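Local coordinates for protein transcriptional regulator, LacI family (Lactobacillus brevis, PDB 3JY6) that probably acts as a transcription factor of the LacI family, binding regulatory DNA, with a periplasmic-binding-protein-like domain, the part modelled here, at residues S71-N74 / P75-Q79; I246-R249 / Q250-G253; R93-A97 / C98-Q102. All blocks are in the same frame, centred on the assembly; numbering follows the deposited sequence.

Interaction 1: residues S71-N74 / P75-Q79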
loop_
_atom_site.group_PDB
_atom_site.type_symbol
_atom_site.label_atom_id
_atom_site.label_comp_id
_atom_site.label_asym_id
_atom_site.label_seq_id
_atom_site.Cartn_x
_atom_site.Cartn_y
_atom_site.Cartn_z
ATOM N N SER A 71 3.587 -9.294 12.921
ATOM C CA SER A 71 2.245 -9.135 13.460
ATOM C C SER A 71 2.121 -9.192 14.984
ATOM O O SER A 71 3.101 -9.004 15.703
ATOM C CB SER A 71 1.318 -10.156 12.807
ATOM O OG SER A 71 2.078 -11.211 12.249
ATOM N N PHE A 72 0.910 -9.476 15.455
ATOM C CA PHE A 72 0.576 -9.492 16.881
ATOM C C PHE A 72 0.820 -10.736 17.743
ATOM O O PHE A 72 0.958 -10.613 18.953
ATOM C CB PHE A 72 -0.895 -9.108 17.028
ATOM C CG PHE A 72 -1.387 -8.161 15.967
ATOM C CD1 PHE A 72 -0.948 -6.838 15.934
ATOM C CD2 PHE A 72 -2.303 -8.591 15.002
ATOM C CE1 PHE A 72 -1.420 -5.949 14.954
ATOM C CE2 PHE A 72 -2.778 -7.718 14.022
ATOM C CZ PHE A 72 -2.338 -6.394 13.997
ATOM N N SER A 73 0.852 -11.919 17.143
ATOM C CA SER A 73 1.043 -13.164 17.893
ATOM C C SER A 73 2.255 -13.228 18.811
ATOM O O SER A 73 3.387 -12.970 18.376
ATOM C CB SER A 73 1.115 -14.351 16.931
ATOM O OG SER A 73 -0.133 -14.603 16.325
ATOM N N ASN A 74 2.020 -13.577 20.077
ATOM C CA ASN A 74 3.117 -13.730 21.027
ATOM C C ASN A 74 3.643 -15.155 20.816
ATOM O O ASN A 74 3.043 -15.948 20.082
ATOM C CB ASN A 74 2.645 -13.579 22.485
ATOM C CG ASN A 74 2.122 -12.190 22.807
ATOM O OD1 ASN A 74 2.785 -11.182 22.546
ATOM N ND2 ASN A 74 0.929 -12.131 23.401
ATOM N N PRO A 75 4.770 -15.495 21.448
ATOM C CA PRO A 75 5.340 -16.834 21.307
ATOM C C PRO A 75 4.449 -17.972 21.816
ATOM O O PRO A 75 4.475 -19.059 21.238
ATOM C CB PRO A 75 6.656 -16.724 22.064
ATOM C CG PRO A 75 7.040 -15.284 21.814
ATOM C CD PRO A 75 5.743 -14.576 22.063
ATOM N N GLN A 76 3.665 -17.736 22.873
ATOM C CA GLN A 76 2.779 -18.779 23.405
ATOM C C GLN A 76 1.802 -19.229 22.315
ATOM O O GLN A 76 1.500 -20.416 22.186
ATOM C CB GLN A 76 1.982 -18.276 24.624
ATOM C CG GLN A 76 1.369 -19.410 25.456
ATOM C CD GLN A 76 0.228 -18.961 26.364
ATOM O OE1 GLN A 76 0.183 -17.814 26.814
ATOM N NE2 GLN A 76 -0.690 -19.872 26.645
ATOM N N THR A 77 1.319 -18.280 21.522
ATOM C CA THR A 77 0.389 -18.580 20.432
ATOM C C THR A 77 1.082 -19.336 19.285
ATOM O O THR A 77 0.552 -20.318 18.747
ATOM C CB THR A 77 -0.220 -17.278 19.830
ATOM O OG1 THR A 77 -0.947 -16.570 20.838
ATOM C CG2 THR A 77 -1.168 -17.618 18.677
ATOM N N VAL A 78 2.264 -18.859 18.910
ATOM C CA VAL A 78 3.008 -19.468 17.823
ATOM C C VAL A 78 3.529 -20.860 18.177
ATOM O O VAL A 78 3.708 -21.702 17.297
ATOM C CB VAL A 78 4.183 -18.571 17.396
ATOM C CG1 VAL A 78 5.020 -19.268 16.346
ATOM C CG2 VAL A 78 3.643 -17.251 16.855
ATOM N N GLN A 79 3.757 -21.096 19.469
ATOM C CA GLN A 79 4.239 -22.390 19.928
ATOM C C GLN A 79 3.065 -23.368 19.923
ATOM O O GLN A 79 3.156 -24.450 19.361
ATOM C CB GLN A 79 4.806 -22.278 21.348
ATOM C CG GLN A 79 5.194 -23.606 21.985
ATOM C CD GLN A 79 6.369 -24.263 21.291
ATOM O OE1 GLN A 79 7.336 -23.596 20.907
ATOM N NE2 GLN A 79 6.304 -25.582 21.143
HETATM O O HOH W 1 -0.904 -14.018 20.724
#
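S73 meets V78 and T77 where the chain turns from a loop into helix 75-82. Its CB lies 3.8 Å from V78 CG2, the methyl that stands beside the backbone N of its own residue, while its OG has T77 CG2 as a neighbour at 4.0 Å. The hydroxyl's hydrogen bond goes elsewhere, to E52 on helix 49-60. T77 turns its two branches to different partners. With CG2 anti to the backbone N and OG1 beside it (chi1 -61°), the methyl reaches S73 and the hydroxyl reaches a water. That water, 2.6 Å from T77 OG1, also accepts a bond from N74 N at 3.0 Å, so it bridges the last loop residue and the first turn of the helix. The N74 carbonyl is the other anchor. Its O takes a bond from V78 N at 3.2 Å, in the carbonyl plane and fairly straight (162° at the hydrogen), and a weak, bent one from T77 N; V78 CG2 lies against the same oxygen at 3.5 Å. N74 occupies the N-cap position, yet its side chain makes no capping bond and its side-chain amide leads away from the helix. P75 follows as the first helical residue. Here a parallel strand, 66-70, passes through a short loop into its helix, the strand-to-helix connection of the Rossmann-like domains in periplasmic-binding-protein folds.

Interaction 2: residues I246-R249 / Q250-G253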
loop_
_atom_site.group_PDB
_atom_site.type_symbol
_atom_site.label_atom_id
_atom_site.label_comp_id
_atom_site.label_asym_id
_atom_site.label_seq_id
_atom_site.Cartn_x
_atom_site.Cartn_y
_atom_site.Cartn_z
ATOM N N ILE A 246 18.311 -13.714 7.686
ATOM C CA ILE A 246 18.345 -14.516 8.899
ATOM C C ILE A 246 17.613 -15.839 8.641
ATOM O O ILE A 246 18.086 -16.908 9.018
ATOM C CB ILE A 246 17.670 -13.751 10.075
ATOM C CG1 ILE A 246 18.505 -12.514 10.444
ATOM C CG2 ILE A 246 17.521 -14.664 11.267
ATOM C CD1 ILE A 246 17.873 -11.633 11.507
ATOM N N MET A 247 16.461 -15.760 7.979
ATOM C CA MET A 247 15.679 -16.954 7.679
ATOM C C MET A 247 16.502 -17.957 6.875
ATOM O O MET A 247 16.534 -19.145 7.194
ATOM C CB MET A 247 14.405 -16.575 6.911
ATOM C CG MET A 247 13.524 -17.756 6.412
ATOM S SD MET A 247 12.928 -18.834 7.727
ATOM C CE MET A 247 12.465 -20.090 7.001
ATOM N N LEU A 248 17.172 -17.480 5.835
ATOM C CA LEU A 248 17.983 -18.363 5.014
ATOM C C LEU A 248 19.077 -19.030 5.853
ATOM O O LEU A 248 19.491 -20.144 5.557
ATOM C CB LEU A 248 18.611 -17.581 3.869
ATOM C CG LEU A 248 17.623 -17.032 2.836
ATOM C CD1 LEU A 248 18.392 -16.300 1.745
ATOM C CD2 LEU A 248 16.820 -18.175 2.229
ATOM N N ARG A 249 19.543 -18.341 6.892
ATOM C CA ARG A 249 20.572 -18.901 7.761
ATOM C C ARG A 249 19.964 -20.023 8.592
ATOM O O ARG A 249 20.617 -21.033 8.853
ATOM C CB ARG A 249 21.165 -17.818 8.670
ATOM C CG ARG A 249 22.188 -16.926 7.985
ATOM C CD ARG A 249 22.553 -15.740 8.857
ATOM N NE ARG A 249 23.106 -16.142 10.157
ATOM C CZ ARG A 249 23.179 -15.323 11.203
ATOM N NH1 ARG A 249 22.734 -14.078 11.092
ATOM N NH2 ARG A 249 23.690 -15.736 12.352
ATOM N N GLN A 250 18.710 -19.859 9.001
ATOM C CA GLN A 250 18.042 -20.896 9.786
ATOM C C GLN A 250 17.732 -22.091 8.871
ATOM O O GLN A 250 17.881 -23.241 9.279
ATOM C CB GLN A 250 16.737 -20.372 10.410
ATOM C CG GLN A 250 16.880 -19.162 11.360
ATOM C CD GLN A 250 15.516 -18.566 11.761
ATOM O OE1 GLN A 250 14.707 -18.230 10.903
ATOM N NE2 GLN A 250 15.266 -18.445 13.055
ATOM N N LEU A 251 17.319 -21.804 7.632
ATOM C CA LEU A 251 16.985 -22.842 6.649
ATOM C C LEU A 251 18.208 -23.649 6.244
ATOM O O LEU A 251 18.096 -24.804 5.813
ATOM C CB LEU A 251 16.373 -22.213 5.393
ATOM C CG LEU A 251 14.955 -21.658 5.539
ATOM C CD1 LEU A 251 14.582 -20.840 4.304
ATOM C CD2 LEU A 251 13.979 -22.810 5.748
ATOM N N ALA A 252 19.368 -23.015 6.361
ATOM C CA ALA A 252 20.632 -23.634 6.034
ATOM C C ALA A 252 21.144 -24.439 7.235
ATOM O O ALA A 252 22.264 -24.939 7.215
ATOM C CB ALA A 252 21.635 -22.567 5.649
ATOM N N GLY A 253 20.315 -24.535 8.275
ATOM C CA GLY A 253 20.666 -25.287 9.467
ATOM C C GLY A 253 21.551 -24.617 10.498
ATOM O O GLY A 253 22.177 -25.309 11.302
#
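A Schellman motif ends helix 236-251, and the last turns before it carry this contact: M247 and L251 pack against each other one turn apart on the helix. The C-prime residue is G253, whose positive phi (81°) lets the chain reverse so that its N bonds to Q250 O and the N of E254 to R249 O. Upstream, the regular pattern runs from Q250 N to I246 O and from L251 N to M247 O, the latter nearly linear with the carbonyl. The pattern ends at A252, whose N reaches L248 O at 3.0 Å from above the carbonyl plane and makes a weak second bond to R249 O. The side chains of M247 and L251 cross obliquely on the face toward strand 9-14, where both touch I10. L248 joins from the next position, its CD2 4.1 Å from L251 CD1, and also meets I32 and L33 of helix 20-34. Q250 crosses M247 at about a right angle. Its NE2 is bonded to V88 O, which fixes the amide, whereas OE1 is buried without a partner in the model, 3.7 Å from M247 SD. R249 turns to a salt bridge with E254. M247 leaves its backbone with CG anti to N (chi1 175°) and then bends at chi2, which carries the methyl over L251: M247 CE is modelled 3.3 Å from L251 CG, a closeness that is doubtful.

Interaction 3: residues R93-A97 / C98-Q102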
loop_
_atom_site.group_PDB
_atom_site.type_symbol
_atom_site.label_atom_id
_atom_site.label_comp_id
_atom_site.label_asym_id
_atom_site.label_seq_id
_atom_site.Cartn_x
_atom_site.Cartn_y
_atom_site.Cartn_z
ATOM N N ARG A 93 8.870 -5.553 16.060
ATOM C CA ARG A 93 8.063 -5.767 17.253
ATOM C C ARG A 93 8.565 -5.267 18.587
ATOM O O ARG A 93 7.764 -4.990 19.472
ATOM C CB ARG A 93 7.725 -7.254 17.386
ATOM C CG ARG A 93 6.493 -7.671 16.600
ATOM C CD ARG A 93 5.251 -7.112 17.262
ATOM N NE ARG A 93 5.209 -7.457 18.684
ATOM C CZ ARG A 93 4.866 -8.649 19.167
ATOM N NH1 ARG A 93 4.519 -9.635 18.345
ATOM N NH2 ARG A 93 4.882 -8.858 20.479
ATOM N N GLU A 94 9.871 -5.153 18.754
ATOM C CA GLU A 94 10.409 -4.701 20.030
ATOM C C GLU A 94 9.815 -5.565 21.150
ATOM O O GLU A 94 9.185 -5.061 22.077
ATOM C CB GLU A 94 10.065 -3.232 20.284
ATOM C CG GLU A 94 11.040 -2.547 21.244
ATOM C CD GLU A 94 12.176 -1.846 20.520
ATOM O OE1 GLU A 94 11.965 -0.712 20.034
ATOM O OE2 GLU A 94 13.277 -2.430 20.424
ATOM N N MET A 95 10.013 -6.874 21.028
ATOM C CA MET A 95 9.536 -7.852 22.008
ATOM C C MET A 95 10.710 -8.175 22.932
ATOM O O MET A 95 11.817 -8.417 22.454
ATOM C CB MET A 95 9.112 -9.127 21.280
ATOM C CG MET A 95 8.069 -9.971 21.994
ATOM S SD MET A 95 8.024 -11.678 21.371
ATOM C CE MET A 95 8.115 -11.446 19.608
ATOM N N ASP A 96 10.504 -8.171 24.243
ATOM C CA ASP A 96 11.619 -8.511 25.123
ATOM C C ASP A 96 11.570 -10.009 25.412
ATOM O O ASP A 96 10.505 -10.619 25.401
ATOM C CB ASP A 96 11.562 -7.710 26.434
ATOM C CG ASP A 96 10.448 -8.162 27.351
ATOM O OD1 ASP A 96 9.315 -8.331 26.858
ATOM O OD2 ASP A 96 10.706 -8.339 28.563
ATOM N N ALA A 97 12.732 -10.603 25.630
ATOM C CA ALA A 97 12.817 -12.029 25.922
ATOM C C ALA A 97 12.248 -12.875 24.772
ATOM O O ALA A 97 11.662 -13.933 24.998
ATOM C CB ALA A 97 12.069 -12.333 27.227
ATOM N N CYS A 98 12.429 -12.415 23.539
ATOM C CA CYS A 98 11.921 -13.139 22.369
ATOM C C CYS A 98 12.691 -14.445 22.129
ATOM O O CYS A 98 13.916 -14.464 22.149
ATOM C CB CYS A 98 12.013 -12.250 21.120
ATOM S SG CYS A 98 11.191 -12.911 19.630
ATOM N N PRO A 99 11.972 -15.550 21.877
ATOM C CA PRO A 99 12.578 -16.863 21.632
ATOM C C PRO A 99 13.229 -17.068 20.251
ATOM O O PRO A 99 14.030 -17.996 20.060
ATOM C CB PRO A 99 11.412 -17.816 21.857
ATOM C CG PRO A 99 10.265 -17.031 21.299
ATOM C CD PRO A 99 10.500 -15.645 21.864
ATOM N N TRP A 100 12.889 -16.227 19.284
ATOM C CA TRP A 100 13.485 -16.374 17.960
ATOM C C TRP A 100 14.230 -15.094 17.592
ATOM O O TRP A 100 14.102 -14.085 18.279
ATOM C CB TRP A 100 12.406 -16.733 16.926
ATOM C CG TRP A 100 11.107 -16.031 17.101
ATOM C CD1 TRP A 100 10.862 -14.705 16.903
ATOM C CD2 TRP A 100 9.866 -16.610 17.536
ATOM N NE1 TRP A 100 9.541 -14.422 17.176
ATOM C CE2 TRP A 100 8.905 -15.575 17.544
ATOM C CE3 TRP A 100 9.461 -17.907 17.867
ATOM C CZ2 TRP A 100 7.577 -15.788 17.933
ATOM C CZ3 TRP A 100 8.137 -18.120 18.248
ATOM C CH2 TRP A 100 7.206 -17.067 18.254
ATOM N N PRO A 101 15.051 -15.124 16.531
ATOM C CA PRO A 101 15.781 -13.903 16.159
ATOM C C PRO A 101 14.819 -12.783 15.763
ATOM O O PRO A 101 13.723 -13.052 15.266
ATOM C CB PRO A 101 16.636 -14.351 14.970
ATOM C CG PRO A 101 16.753 -15.863 15.140
ATOM C CD PRO A 101 15.383 -16.248 15.632
ATOM N N GLN A 102 15.231 -11.537 15.968
ATOM C CA GLN A 102 14.394 -10.392 15.619
ATOM C C GLN A 102 15.112 -9.303 14.847
ATOM O O GLN A 102 16.306 -9.084 15.012
ATOM C CB GLN A 102 13.848 -9.703 16.855
ATOM C CG GLN A 102 12.917 -10.470 17.727
ATOM C CD GLN A 102 12.638 -9.669 18.964
ATOM O OE1 GLN A 102 13.527 -9.477 19.805
ATOM N NE2 GLN A 102 11.418 -9.155 19.073
#
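The chain doubles back between R93 and Q102; both E94 and A97 have positive phi, and the CA atoms of R93 and Q102 come within 8.0 Å. M95 fills the inside of the bend. Its CG and SD run in an extended line into the bend, toward C98, with CG anti to the backbone N (chi1 -154°), and the chain then turns at chi3 (-44°). This brings M95 CE to 3.4 Å from C98 SG. M95 SD lies 3.8 Å from C98 SG as well, so the thioether runs alongside the thiol. CE also approaches W100 obliquely, 4.1 Å from NE1, a nitrogen buried here without a partner in the model. Q102 reaches in from the other side of the loop, its side chain at about a right angle to that of M95. The indole is backed by its neighbour, P99 CG standing 3.6 Å above one face of the W100 ring near the rim. With an alanine here instead of M95, C98 SG and the W100 indole would probably lose their apolar neighbour and a gap would open inside the bend. Beyond the loop, W100 and M95 pack on helix 75-82, and E94 pairs with K260 and N107. This is a connection without a helix between neighbouring parallel strands, 88-91 and 102-104, in the six-stranded sheet of a periplasmic-binding-protein-like domain.

All three contacts belong to the lobe of the modelled chain built on the six-stranded parallel sheet, and each has a buried and an exposed side: S73 and V78 against N74 and Q76 in interaction 1, I246, M247 and L248 against R249, A252 and G253 in interaction 2, C98 and Q102 against D96, A97 and P99 in interaction 3. P75 packs on P99 and V78 on W100, and S71 O probably accepts a bond from R93 NH1. P101 touches I246 and Q250, so loop 93-102 bridges two helices whose contacts do not meet. Chemistry follows position: water and backbone bonds at a helix start, apolar packing at a helix end, sulfur contacts within the loop.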